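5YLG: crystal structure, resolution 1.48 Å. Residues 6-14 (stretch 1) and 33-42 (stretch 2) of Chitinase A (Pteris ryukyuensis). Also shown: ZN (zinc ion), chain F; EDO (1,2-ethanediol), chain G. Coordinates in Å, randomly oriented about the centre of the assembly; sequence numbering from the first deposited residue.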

# COMPACT_ATOMS: atom_id res chain seq x y z
N THR A 6 4.12 5.56 -4.58
CA THR A 6 5.11 4.63 -5.16
C THR A 6 5.95 3.96 -4.08
O THR A 6 6.54 4.60 -3.20
CB THR A 6 5.98 5.30 -6.20
OG1 THR A 6 5.13 5.97 -7.13
CG2 THR A 6 6.83 4.36 -6.94
N ILE A 7 5.95 2.64 -4.06
CA ILE A 7 6.68 1.83 -3.07
C ILE A 7 8.18 2.15 -3.13
O ILE A 7 8.82 2.04 -4.20
CB ILE A 7 6.46 0.34 -3.32
CG1 ILE A 7 5.02 -0.06 -3.11
CG2 ILE A 7 7.40 -0.49 -2.39
CD1 ILE A 7 4.39 0.31 -1.78
N LYS A 8 8.75 2.38 -1.96
CA LYS A 8 10.22 2.63 -1.80
C LYS A 8 10.77 1.53 -0.85
O LYS A 8 10.03 0.80 -0.21
CB LYS A 8 10.45 3.96 -1.14
N SER A 9 12.10 1.45 -0.81
CA SER A 9 12.80 0.48 0.01
C SER A 9 12.30 0.40 1.43
O SER A 9 12.25 1.39 2.12
CB SER A 9 14.29 0.95 0.14
OG SER A 9 15.08 -0.12 0.53
N GLY A 10 11.94 -0.80 1.85
CA GLY A 10 11.53 -0.98 3.22
C GLY A 10 10.08 -0.72 3.52
O GLY A 10 9.62 -1.00 4.58
N ASP A 11 9.33 -0.14 2.57
CA ASP A 11 7.93 0.08 2.79
C ASP A 11 7.18 -1.26 3.00
O ASP A 11 7.45 -2.29 2.40
CB ASP A 11 7.29 0.79 1.55
CG ASP A 11 7.54 2.27 1.50
OD1 ASP A 11 7.91 2.90 2.55
OD2 ASP A 11 7.30 2.84 0.42
N THR A 12 6.16 -1.15 3.80
CA THR A 12 5.23 -2.31 3.98
C THR A 12 3.81 -1.75 3.81
O THR A 12 3.51 -0.58 4.05
CB THR A 12 5.31 -3.00 5.32
OG1 THR A 12 4.94 -2.10 6.35
CG2 THR A 12 6.74 -3.46 5.59
N CYS A 13 2.86 -2.64 3.47
CA CYS A 13 1.46 -2.21 3.44
C CYS A 13 0.96 -1.78 4.76
O CYS A 13 0.21 -0.80 4.85
CB CYS A 13 0.60 -3.39 2.92
SG CYS A 13 0.95 -3.95 1.25
N TYR A 14 1.35 -2.46 5.85
CA TYR A 14 0.95 -2.05 7.18
C TYR A 14 1.45 -0.63 7.49
O TYR A 14 0.69 0.21 7.94
CB TYR A 14 1.53 -2.98 8.25
CG TYR A 14 1.26 -2.60 9.61
CD1 TYR A 14 -0.00 -2.59 10.15
CD2 TYR A 14 2.32 -2.16 10.39
CE1 TYR A 14 -0.23 -2.22 11.46
CE2 TYR A 14 2.10 -1.79 11.71
CZ TYR A 14 0.84 -1.84 12.21
OH TYR A 14 0.60 -1.47 13.51
N GLY A 33 -6.14 -7.33 -4.83
CA GLY A 33 -5.36 -8.54 -4.54
C GLY A 33 -3.84 -8.37 -4.43
O GLY A 33 -3.07 -9.34 -4.59
N ILE A 34 -3.41 -7.13 -4.17
CA ILE A 34 -1.97 -6.78 -3.96
C ILE A 34 -1.30 -7.85 -3.15
O ILE A 34 -1.94 -8.35 -2.17
CB ILE A 34 -1.90 -5.37 -3.24
CG1 ILE A 34 -0.46 -4.91 -3.14
CG2 ILE A 34 -2.64 -5.36 -1.89
CD1 ILE A 34 -0.28 -3.40 -2.82
N ASP A 35 -0.03 -8.17 -3.45
CA ASP A 35 0.69 -9.11 -2.65
C ASP A 35 1.57 -8.34 -1.71
O ASP A 35 2.70 -7.93 -2.08
CB ASP A 35 1.47 -10.10 -3.46
CG ASP A 35 1.91 -11.16 -2.64
OD1 ASP A 35 1.71 -11.06 -1.40
OD2 ASP A 35 2.60 -12.05 -3.17
N CYS A 36 1.10 -8.09 -0.49
CA CYS A 36 1.87 -7.32 0.46
C CYS A 36 3.09 -8.00 0.95
O CYS A 36 4.01 -7.36 1.46
CB CYS A 36 0.96 -6.98 1.61
SG CYS A 36 -0.28 -5.74 1.23
N ASN A 37 3.29 -9.30 0.70
CA ASN A 37 4.58 -9.90 1.09
C ASN A 37 5.58 -9.90 -0.03
O ASN A 37 6.67 -10.49 0.05
CB ASN A 37 4.47 -11.28 1.76
CG ASN A 37 4.04 -12.36 0.83
OD1 ASN A 37 3.99 -12.32 -0.43
ND2 ASN A 37 3.78 -13.51 1.47
N ASN A 38 5.24 -9.29 -1.18
CA ASN A 38 6.10 -9.36 -2.38
C ASN A 38 6.04 -8.00 -3.13
O ASN A 38 5.97 -7.99 -4.32
CB ASN A 38 5.70 -10.54 -3.31
CG ASN A 38 6.71 -10.79 -4.38
OD1 ASN A 38 7.90 -10.64 -4.12
ND2 ASN A 38 6.26 -11.20 -5.54
N LEU A 39 6.08 -6.94 -2.34
CA LEU A 39 6.05 -5.56 -2.92
C LEU A 39 7.38 -5.34 -3.65
O LEU A 39 8.38 -5.83 -3.24
CB LEU A 39 5.87 -4.52 -1.86
CG LEU A 39 4.55 -4.53 -1.05
CD1 LEU A 39 4.67 -3.42 -0.01
CD2 LEU A 39 3.40 -4.39 -2.02
N GLN A 40 7.27 -4.60 -4.74
CA GLN A 40 8.47 -4.27 -5.59
C GLN A 40 8.73 -2.78 -5.43
O GLN A 40 7.81 -2.00 -5.43
CB GLN A 40 8.20 -4.57 -7.06
CG GLN A 40 7.65 -5.99 -7.37
CD GLN A 40 8.68 -7.04 -7.08
OE1 GLN A 40 9.82 -6.96 -7.58
NE2 GLN A 40 8.35 -7.98 -6.18
N ILE A 41 9.99 -2.38 -5.34
CA ILE A 41 10.32 -0.95 -5.37
C ILE A 41 9.87 -0.43 -6.70
O ILE A 41 10.09 -1.02 -7.74
CB ILE A 41 11.84 -0.71 -5.17
CG1 ILE A 41 12.21 -1.00 -3.70
CG2 ILE A 41 12.17 0.73 -5.58
CD1 ILE A 41 13.69 -1.23 -3.45
N GLY A 42 9.12 0.69 -6.69
CA GLY A 42 8.50 1.24 -7.91
C GLY A 42 7.09 0.86 -8.13
O GLY A 42 6.42 1.41 -8.98
ZN ZN F . 3.19 -13.38 -1.70
C1 EDO G . 9.76 -3.02 -0.20
O1 EDO G . 9.64 -3.32 1.25
C2 EDO G . 11.13 -3.41 -0.76
O2 EDO G . 12.07 -2.84 0.10
O HOH W 1 3.96 -5.25 3.20

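Two largely irregular stretches of Chitinase A are held together here by a disulfide at one end, a single direct backbone hydrogen bond at the other, and a compact patch of aliphatic side chains between them, a good example of how a short chain can pack without pairing its segments as regular strands.

The covalent anchor is the bond between Cys13 SG and Cys36 SG, 2.2 Å long with a chi3 of -97°, close to the right-angled twist that disulfides prefer. Both cysteines point their CA-to-CB bonds toward the opposite stretch and both adopt the m rotamer, with Cys13 CA 5.9 Å from Cys36 CA. Cys13 is buried and begins a helix that continues past the stretch; Thr12, just before it, occupies the N-cap position and caps a backbone nitrogen slightly further along the chain. A water reinforces the covalent link: it accepts from Cys13 N at 2.8 Å and donates to Cys36 O at 2.7 Å, satisfying a backbone donor and acceptor that do not meet directly.

Next to the disulfide lies the apolar patch, with Leu39 at its centre. Its chi1 m and chi2 t carry Leu39 CD1 to 4.0 Å from Cys13 SG and 4.1 Å from Ile7 CD1, so one methyl group bridges the sulfur and the isoleucine. The same Leu39 CD1 rests 3.8 Å from Asp11 O, against the backbone of the first stretch. Ile7, its CA-to-CB bond directed toward the second stretch, suits this buried site: its CD1 reaches the apolar patch, while Ile7 CG2 lies 3.4 Å from Gln40 O. The CA-to-CB bond of Gln40 points away from the first stretch, and Gln40 NE2 donates to Asn38 O at 3.0 Å within its own stretch, so Gln40 contributes mainly backbone to this contact.

At the far end, Gly42 N donates to Ile7 O at 2.8 Å with a nearly straight angle of 177°. The same carbonyl oxygen receives a CA-H...O contact from Ile41 CA, with Ile41 CA 3.5 Å from Ile7 O, a weaker supplement. Glycine fits position 42 because its phi and psi of 96° and -14° would press a CB against the preceding carbonyl oxygen; the requirement is set by the local backbone rather than by crowding from the other stretch.

The first stretch is shaped by a type II beta turn from Lys8 to Asp11, closed by Asp11 N donating to Lys8 O at 3.0 Å. Asp11 OD2 braces the turn by accepting from Lys8 N at 2.8 Å, and Gly10, with phi near 87°, meets the turn's demand for a residue without a side chain. Ile41 CG1 packs 3.8 Å from Ser9 N, and Ile41 CD1 lies 4.2 Å from Ser9 CB, a separate contact against the turn. In all, 462 Å² is buried, counting both sides. The general lesson is that a modest interface can combine one covalent tie, one well-aligned hydrogen bond and a few well-placed methyl groups.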